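Local structure of probable flavin reductase (Sinorhizobium meliloti, 3RH7) at residues Val34-Asp39 against Gly117-Ser122; Gly173-Ala178 against Gly235-Val240; Ile184-Val189 against Gln249-His254. The protein binds flavin mononucleotide and probably acts as a flavin reductase that uses NADPH. All coordinates share one frame; numbering follows the deposited sequence.

Contact 1 of 3, residues Val34-Asp39 against Gly117-Ser122; sequences VVTASD and GCPIFS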
loop_
_atom_site.group_PDB
_atom_site.type_symbol
_atom_site.label_atom_id
_atom_site.label_comp_id
_atom_site.label_asym_id
_atom_site.label_seq_id
_atom_site.Cartn_x
_atom_site.Cartn_y
_atom_site.Cartn_z
ATOM N N VAL A 34 12.475 1.665 7.656
ATOM C CA VAL A 34 13.850 1.319 7.977
ATOM C C VAL A 34 13.957 1.474 9.498
ATOM O O VAL A 34 13.842 2.587 10.045
ATOM C CB VAL A 34 14.988 2.036 7.205
ATOM C CG1 VAL A 34 16.345 1.593 7.731
ATOM C CG2 VAL A 34 14.903 1.768 5.710
ATOM N N VAL A 35 14.059 0.317 10.174
ATOM C CA VAL A 35 14.226 0.221 11.620
ATOM C C VAL A 35 15.676 0.550 11.933
ATOM O O VAL A 35 16.596 -0.036 11.356
ATOM C CB VAL A 35 13.825 -1.150 12.180
ATOM C CG1 VAL A 35 13.562 -1.073 13.677
ATOM C CG2 VAL A 35 12.620 -1.705 11.445
ATOM N N THR A 36 15.879 1.522 12.809
ATOM C CA THR A 36 17.218 1.928 13.188
ATOM C C THR A 36 17.407 1.896 14.704
ATOM O O THR A 36 16.442 1.999 15.459
ATOM C CB THR A 36 17.511 3.319 12.644
ATOM O OG1 THR A 36 16.615 4.252 13.237
ATOM C CG2 THR A 36 17.458 3.395 11.132
ATOM N N ALA A 37 18.673 1.774 15.129
ATOM C CA ALA A 37 19.133 1.760 16.519
ATOM C C ALA A 37 20.657 1.906 16.558
ATOM O O ALA A 37 21.292 2.027 15.505
ATOM C CB ALA A 37 18.699 0.476 17.212
ATOM N N SER A 38 21.240 1.943 17.769
ATOM C CA SER A 38 22.689 2.023 17.975
ATOM C C SER A 38 23.141 0.771 18.750
ATOM O O SER A 38 22.519 0.454 19.769
ATOM C CB SER A 38 23.063 3.306 18.714
ATOM O OG SER A 38 22.840 4.463 17.925
ATOM N N ASP A 39 24.184 0.038 18.268
ATOM C CA ASP A 39 24.667 -1.175 18.940
ATOM C C ASP A 39 25.368 -0.863 20.297
ATOM O O ASP A 39 25.377 0.289 20.753
ATOM C CB ASP A 39 25.583 -2.019 18.025
ATOM C CG ASP A 39 26.830 -1.348 17.458
ATOM O OD1 ASP A 39 27.451 -0.527 18.176
ATOM O OD2 ASP A 39 27.235 -1.706 16.327
ATOM N N GLY A 117 18.773 9.212 21.028
ATOM C CA GLY A 117 19.910 8.640 20.306
ATOM C C GLY A 117 19.645 7.580 19.261
ATOM O O GLY A 117 20.419 6.627 19.122
ATOM N N CYS A 118 18.587 7.773 18.486
ATOM C CA CYS A 118 18.221 6.851 17.423
ATOM C C CYS A 118 18.404 7.512 16.064
ATOM O O CYS A 118 18.056 8.697 15.913
ATOM C CB CYS A 118 16.789 6.376 17.614
ATOM S SG CYS A 118 16.587 5.157 18.934
ATOM N N PRO A 119 18.900 6.760 15.048
ATOM C CA PRO A 119 19.093 7.355 13.722
ATOM C C PRO A 119 17.772 7.689 13.025
ATOM O O PRO A 119 17.020 6.787 12.682
ATOM C CB PRO A 119 19.896 6.290 12.961
ATOM C CG PRO A 119 20.423 5.379 13.993
ATOM C CD PRO A 119 19.384 5.371 15.065
ATOM N N ILE A 120 17.479 9.007 12.889
ATOM C CA ILE A 120 16.308 9.592 12.211
ATOM C C ILE A 120 16.724 10.048 10.809
ATOM O O ILE A 120 17.585 10.923 10.697
ATOM C CB ILE A 120 15.742 10.789 13.020
ATOM C CG1 ILE A 120 15.399 10.449 14.495
ATOM C CG2 ILE A 120 14.605 11.494 12.269
ATOM C CD1 ILE A 120 14.365 9.506 14.679
ATOM N N PHE A 121 16.107 9.502 9.751
ATOM C CA PHE A 121 16.449 9.877 8.375
ATOM C C PHE A 121 15.721 11.126 7.921
ATOM O O PHE A 121 14.602 11.400 8.355
ATOM C CB PHE A 121 16.150 8.740 7.389
ATOM C CG PHE A 121 16.824 7.407 7.582
ATOM C CD1 PHE A 121 17.882 7.264 8.468
ATOM C CD2 PHE A 121 16.416 6.297 6.860
ATOM C CE1 PHE A 121 18.495 6.029 8.649
ATOM C CE2 PHE A 121 17.028 5.060 7.042
ATOM C CZ PHE A 121 18.064 4.931 7.935
ATOM N N SER A 122 16.351 11.865 7.028
ATOM C CA SER A 122 15.731 13.080 6.516
ATOM C C SER A 122 14.870 12.775 5.286
ATOM O O SER A 122 14.989 11.711 4.670
ATOM C CB SER A 122 16.781 14.146 6.214
ATOM O OG SER A 122 17.738 13.635 5.306
#
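Pro-119 O is the best-held polar atom here, gripped by two side-chain donors. Thr-36 OG1 gives it a hydrogen bond of 2.6 Å, and Asn-85 ND2, from the strand next to residues 34-38, gives the second. The threonine hydroxyl arrives in the carbonyl plane on a lone pair, with a C=O...O angle of 138°. The Asn-85 amide also takes the N-H of Phe-121 on its oxygen, so both of its ends engage the backbone of strand 119-121 and hold that chain over the sheet.

The torsion of Thr-36 sorts its two branches. OG1 sits between the backbone N and the carbonyl carbon (chi1 63°), directed at the proline, while CG2 lies anti to the carbonyl carbon and meets Phe-121 CZ at 3.6 Å. Thr-36 and the Pro-119 ring slide past each other in opposite directions, bringing Pro-119 CD to 3.5 Å from Thr-36 OG1. The Phe-121 ring then reaches on to Val-34, whose CG1, anti to its backbone N, is 3.6 Å from Phe-121 CE2; these two side chains cross at about a right angle. At the far end the link loosens: Ser-38 OG makes a weak hydrogen bond to Gly-117 O at 3.5 Å.

The two strand axes come no nearer than 6.9 Å and their N-to-C directions are 145° apart, so side chains join them rather than a backbone ladder. Beyond Val-34 lie Phe-98 and Thr-48, both FMN-binding residues, and the side chain of Val-34 itself is about 8 Å from the flavin. The arrangement is a short strand running roughly antiparallel over a strand of an FMN-binding split barrel, and its Val-34/Phe-121 end probably belongs to the second shell of the flavin site.

Contact 2 of 3, residues Gly173-Ala178 against Gly235-Val240; sequences GKAVSA and GFLYSV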
loop_
_atom_site.group_PDB
_atom_site.type_symbol
_atom_site.label_atom_id
_atom_site.label_comp_id
_atom_site.label_asym_id
_atom_site.label_seq_id
_atom_site.Cartn_x
_atom_site.Cartn_y
_atom_site.Cartn_z
ATOM N N GLY A 173 0.648 10.345 -12.041
ATOM C CA GLY A 173 0.785 11.685 -12.622
ATOM C C GLY A 173 1.727 11.699 -13.816
ATOM O O GLY A 173 1.392 12.229 -14.882
ATOM N N LYS A 174 2.899 11.056 -13.645
ATOM C CA LYS A 174 3.957 10.923 -14.642
ATOM C C LYS A 174 3.409 10.244 -15.933
ATOM O O LYS A 174 3.736 10.682 -17.047
ATOM C CB LYS A 174 5.104 10.090 -14.040
ATOM C CG LYS A 174 6.443 10.776 -14.018
ATOM C CD LYS A 174 7.583 9.771 -14.327
ATOM C CE LYS A 174 8.925 10.455 -14.577
ATOM N NZ LYS A 174 10.023 9.482 -14.865
ATOM N N ALA A 175 2.554 9.187 -15.752
ATOM C CA ALA A 175 1.902 8.418 -16.799
ATOM C C ALA A 175 0.935 9.276 -17.584
ATOM O O ALA A 175 0.986 9.280 -18.804
ATOM C CB ALA A 175 1.172 7.245 -16.191
ATOM N N VAL A 176 0.082 10.031 -16.888
ATOM C CA VAL A 176 -0.909 10.934 -17.471
ATOM C C VAL A 176 -0.190 12.012 -18.339
ATOM O O VAL A 176 -0.585 12.233 -19.485
ATOM C CB VAL A 176 -1.820 11.555 -16.369
ATOM C CG1 VAL A 176 -2.750 12.601 -16.954
ATOM C CG2 VAL A 176 -2.643 10.490 -15.650
ATOM N N SER A 177 0.884 12.628 -17.821
ATOM C CA SER A 177 1.604 13.634 -18.586
ATOM C C SER A 177 2.119 13.050 -19.921
ATOM O O SER A 177 1.909 13.667 -20.972
ATOM C CB SER A 177 2.759 14.214 -17.780
ATOM O OG SER A 177 3.410 15.243 -18.512
ATOM N N ALA A 178 2.719 11.843 -19.863
ATOM C CA ALA A 178 3.274 11.095 -20.992
ATOM C C ALA A 178 2.208 10.731 -22.013
ATOM O O ALA A 178 2.420 10.895 -23.218
ATOM C CB ALA A 178 3.948 9.832 -20.494
ATOM N N GLY A 235 -0.988 -4.826 -12.422
ATOM C CA GLY A 235 -0.924 -4.233 -11.098
ATOM C C GLY A 235 -0.571 -2.765 -11.073
ATOM O O GLY A 235 -1.159 -1.958 -11.796
ATOM N N PHE A 236 0.373 -2.418 -10.200
ATOM C CA PHE A 236 0.834 -1.053 -10.013
ATOM C C PHE A 236 1.829 -0.688 -11.077
ATOM O O PHE A 236 2.521 -1.552 -11.597
ATOM C CB PHE A 236 1.468 -0.870 -8.617
ATOM C CG PHE A 236 0.501 -0.747 -7.464
ATOM C CD1 PHE A 236 -0.143 0.452 -7.205
ATOM C CD2 PHE A 236 0.253 -1.823 -6.626
ATOM C CE1 PHE A 236 -1.038 0.567 -6.137
ATOM C CE2 PHE A 236 -0.649 -1.717 -5.572
ATOM C CZ PHE A 236 -1.290 -0.524 -5.329
ATOM N N LEU A 237 1.927 0.602 -11.374
ATOM C CA LEU A 237 2.897 1.122 -12.330
ATOM C C LEU A 237 4.305 0.811 -11.829
ATOM O O LEU A 237 4.609 0.973 -10.635
ATOM C CB LEU A 237 2.707 2.633 -12.520
ATOM C CG LEU A 237 1.518 3.043 -13.348
ATOM C CD1 LEU A 237 1.273 4.501 -13.226
ATOM C CD2 LEU A 237 1.733 2.704 -14.786
ATOM N N TYR A 238 5.134 0.291 -12.728
ATOM C CA TYR A 238 6.502 -0.071 -12.390
ATOM C C TYR A 238 7.454 1.091 -12.666
ATOM O O TYR A 238 8.259 1.458 -11.811
ATOM C CB TYR A 238 6.897 -1.297 -13.192
ATOM C CG TYR A 238 8.107 -2.025 -12.678
ATOM C CD1 TYR A 238 7.991 -2.987 -11.682
ATOM C CD2 TYR A 238 9.346 -1.858 -13.281
ATOM C CE1 TYR A 238 9.089 -3.733 -11.266
ATOM C CE2 TYR A 238 10.452 -2.600 -12.874
ATOM C CZ TYR A 238 10.317 -3.535 -11.863
ATOM O OH TYR A 238 11.395 -4.265 -11.432
ATOM N N SER A 239 7.324 1.689 -13.850
ATOM C CA SER A 239 8.191 2.758 -14.307
ATOM C C SER A 239 7.535 3.593 -15.431
ATOM O O SER A 239 6.834 3.046 -16.279
ATOM C CB SER A 239 9.490 2.128 -14.808
ATOM O OG SER A 239 10.335 3.060 -15.453
ATOM N N VAL A 240 7.770 4.894 -15.435
ATOM C CA VAL A 240 7.291 5.780 -16.503
ATOM C C VAL A 240 8.495 6.594 -16.938
ATOM O O VAL A 240 9.092 7.264 -16.094
ATOM C CB VAL A 240 6.090 6.680 -16.140
ATOM C CG1 VAL A 240 5.737 7.577 -17.312
ATOM C CG2 VAL A 240 4.884 5.850 -15.716
#
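Val-240 is the packed centre of this contact, and Lys-174 is its solvent edge. The valine points at the helix with its methyls divided between two places. CG1, anti to the backbone N (chi1 178°), lies 3.7 Å from Lys-174 O and reaches on to Ala-178 CB at 4.3 Å. CG2 is 4.0 Å from Ala-175 CB. That alanine methyl is shared, because Leu-237 CD1 also comes to 4.0 Å from Ala-175 CB. With only methyls on the helix at 175 and 178, the strand's branched side chains can settle close to the helix backbone, whose short axis passes 8.6 Å from that of strand 237-240 at an angle of 51°.

Leu-237 and Val-240 are three residues apart, yet both point to the helix. A classic beta bulge explains this: Tyr-238 and Ser-239 together face Val-252 on the neighbouring strand, and the extra residue resets the alternation. The Tyr-238 ring packs instead on Ile-286 and Phe-290 of helix 281-292, so the sheet has helices over both faces, consistent with the alpha/beta/alpha build of a Nudix-like domain. Helix 169-181 is also part of the dimer contact: Val-176 of the second subunit packs on Ala-175, and Ala-172 of that subunit on Leu-237.

On the exposed side the packing gives way to one long chain and one bond. Lys-174 runs past Val-240 in the opposite direction, its CD 3.9 Å from Val-240 CB, and bends at chi2. Its ammonium then reaches the end of the segment, where Lys-174 NZ donates to Val-240 O at 2.7 Å, in the carbonyl plane and at a C=O...N angle of 158°.

Contact 3 of 3, residues Ile184-Val189 against Gln249-His254; sequences IRLGAV and QNIVYH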
loop_
_atom_site.group_PDB
_atom_site.type_symbol
_atom_site.label_atom_id
_atom_site.label_comp_id
_atom_site.label_asym_id
_atom_site.label_seq_id
_atom_site.Cartn_x
_atom_site.Cartn_y
_atom_site.Cartn_z
ATOM N N ILE A 184 2.236 5.959 -26.459
ATOM C CA ILE A 184 3.012 5.377 -25.376
ATOM C C ILE A 184 3.292 3.895 -25.679
ATOM O O ILE A 184 2.434 3.174 -26.219
ATOM C CB ILE A 184 2.330 5.532 -23.983
ATOM C CG1 ILE A 184 0.853 5.075 -24.049
ATOM C CG2 ILE A 184 2.517 6.925 -23.395
ATOM C CD1 ILE A 184 -0.171 5.562 -23.001
ATOM N N ARG A 185 4.496 3.441 -25.312
ATOM C CA ARG A 185 4.807 2.037 -25.408
ATOM C C ARG A 185 4.420 1.434 -24.069
ATOM O O ARG A 185 4.975 1.820 -23.030
ATOM C CB ARG A 185 6.275 1.799 -25.740
ATOM C CG ARG A 185 6.616 0.345 -25.557
ATOM C CD ARG A 185 8.061 0.068 -25.779
ATOM N NE ARG A 185 8.371 -0.084 -27.193
ATOM C CZ ARG A 185 9.092 0.790 -27.870
ATOM N NH1 ARG A 185 9.576 1.878 -27.263
ATOM N NH2 ARG A 185 9.356 0.586 -29.160
ATOM N N LEU A 186 3.430 0.533 -24.082
ATOM C CA LEU A 186 2.972 -0.118 -22.862
ATOM C C LEU A 186 3.741 -1.390 -22.658
ATOM O O LEU A 186 3.577 -2.334 -23.434
ATOM C CB LEU A 186 1.476 -0.414 -22.920
ATOM C CG LEU A 186 0.551 0.742 -23.203
ATOM C CD1 LEU A 186 -0.854 0.273 -23.160
ATOM C CD2 LEU A 186 0.771 1.870 -22.205
ATOM N N GLY A 187 4.607 -1.393 -21.654
ATOM C CA GLY A 187 5.401 -2.568 -21.319
ATOM C C GLY A 187 4.966 -3.200 -20.019
ATOM O O GLY A 187 4.228 -2.585 -19.247
ATOM N N ALA A 188 5.436 -4.411 -19.743
ATOM C CA ALA A 188 5.092 -5.087 -18.508
ATOM C C ALA A 188 6.195 -5.989 -17.996
ATOM O O ALA A 188 6.872 -6.662 -18.776
ATOM C CB ALA A 188 3.829 -5.908 -18.695
ATOM N N VAL A 189 6.347 -6.022 -16.659
ATOM C CA VAL A 189 7.239 -6.936 -15.931
ATOM C C VAL A 189 6.284 -8.015 -15.448
ATOM O O VAL A 189 5.707 -7.897 -14.353
ATOM C CB VAL A 189 8.071 -6.256 -14.809
ATOM C CG1 VAL A 189 8.862 -7.286 -14.023
ATOM C CG2 VAL A 189 9.009 -5.206 -15.391
ATOM N N GLN A 249 7.680 7.723 -25.381
ATOM C CA GLN A 249 7.163 7.666 -24.021
ATOM C C GLN A 249 6.882 6.202 -23.674
ATOM O O GLN A 249 6.336 5.458 -24.488
ATOM C CB GLN A 249 5.899 8.516 -23.880
ATOM C CG GLN A 249 6.110 10.029 -23.750
ATOM C CD GLN A 249 7.102 10.510 -22.694
ATOM O OE1 GLN A 249 7.725 11.565 -22.855
ATOM N NE2 GLN A 249 7.257 9.802 -21.575
ATOM N N ASN A 250 7.283 5.780 -22.485
ATOM C CA ASN A 250 7.148 4.400 -22.043
ATOM C C ASN A 250 6.413 4.298 -20.682
ATOM O O ASN A 250 6.834 4.934 -19.712
ATOM C CB ASN A 250 8.551 3.803 -21.948
ATOM C CG ASN A 250 8.898 2.858 -23.045
ATOM O OD1 ASN A 250 8.457 1.700 -23.042
ATOM N ND2 ASN A 250 9.732 3.317 -23.971
ATOM N N ILE A 251 5.307 3.514 -20.629
ATOM C CA ILE A 251 4.540 3.226 -19.400
ATOM C C ILE A 251 4.693 1.722 -19.133
ATOM O O ILE A 251 4.190 0.899 -19.912
ATOM C CB ILE A 251 3.052 3.694 -19.443
ATOM C CG1 ILE A 251 2.964 5.241 -19.477
ATOM C CG2 ILE A 251 2.257 3.132 -18.264
ATOM C CD1 ILE A 251 1.616 5.811 -19.747
ATOM N N VAL A 252 5.449 1.366 -18.070
ATOM C CA VAL A 252 5.723 -0.028 -17.708
ATOM C C VAL A 252 4.957 -0.364 -16.438
ATOM O O VAL A 252 5.045 0.362 -15.436
ATOM C CB VAL A 252 7.238 -0.329 -17.571
ATOM C CG1 VAL A 252 7.488 -1.816 -17.305
ATOM C CG2 VAL A 252 7.999 0.129 -18.807
ATOM N N TYR A 253 4.165 -1.448 -16.505
ATOM C CA TYR A 253 3.342 -1.929 -15.398
ATOM C C TYR A 253 3.932 -3.164 -14.805
ATOM O O TYR A 253 4.674 -3.896 -15.480
ATOM C CB TYR A 253 1.935 -2.268 -15.894
ATOM C CG TYR A 253 0.926 -1.156 -15.802
ATOM C CD1 TYR A 253 0.241 -0.908 -14.615
ATOM C CD2 TYR A 253 0.563 -0.422 -16.924
ATOM C CE1 TYR A 253 -0.777 0.043 -14.544
ATOM C CE2 TYR A 253 -0.434 0.552 -16.863
ATOM C CZ TYR A 253 -1.114 0.770 -15.672
ATOM O OH TYR A 253 -2.134 1.685 -15.596
ATOM N N HIS A 254 3.600 -3.416 -13.544
ATOM C CA HIS A 254 3.990 -4.652 -12.923
ATOM C C HIS A 254 2.808 -5.571 -13.186
ATOM O O HIS A 254 1.683 -5.079 -13.136
ATOM C CB HIS A 254 4.361 -4.469 -11.434
ATOM C CG HIS A 254 5.005 -5.681 -10.810
ATOM N ND1 HIS A 254 5.342 -6.829 -11.566
ATOM C CD2 HIS A 254 5.332 -5.915 -9.520
ATOM C CE1 HIS A 254 5.851 -7.700 -10.709
ATOM N NE2 HIS A 254 5.864 -7.208 -9.468
#
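Five backbone hydrogen bonds zip these parallel strands together in exact step, Arg-185 beside Asn-250 through to Val-189 beside His-254. The straightest, Arg-185 N to Gln-249 O, measures 2.9 Å with 171° at the hydrogen. A side chain adds a sixth bond: His-254 ND1 donates to Val-189 O at 3.0 Å, the oxygen lying in the imidazole plane.

Among the polar side chains, Asn-250 lies alongside Arg-185, pointing the same way. Asn-250 OD1 sits 3.2 Å from Arg-185 CD, and the amide and guanidinium planes are only 20° apart. The charge is answered beyond the pair, by a salt bridge from Arg-185 NH1 to Asp-246, while NE bonds Asn-208. An alanine at Asn-250 would remove the amide along the arginine stem and would probably leave the guanidinium less well positioned for Asp-246.

Apolar contacts line the other face, where Ile-184 CD1 meets Ile-251 CD1 at 3.7 Å and Leu-186 CD2 meets Ile-251 CB at 4.0 Å. Helices 169-181 and 216-228 cover this face; helix 281-292 packs on Val-189 across the sheet. These are the central parallel strands of a mixed sheet, as in a Nudix-like fold.

Overall arrangement
From the N terminus, contact 1 comes first: residues 34-39 wait for 117-122, closing a long loop inside the flavin-binding split barrel before the other contacts open. Helix 169-181 then supplies residues 173-178, and the strand that follows it supplies 184-189. Their partners, 235-240 and 249-254, return in the same order, so contacts 2 and 3 cross rather than nest. Both reach one mixed sheet, in which strands 232-242 and 249-257 are neighbours, with Tyr-238 N 2.7 Å from Val-252 O, a probable hydrogen bond. Contact 1 lies apart, its centre about 32 Å from that of contact 2 and about 37 Å from that of contact 3, so the barrel and the C-terminal sheet are tied separately.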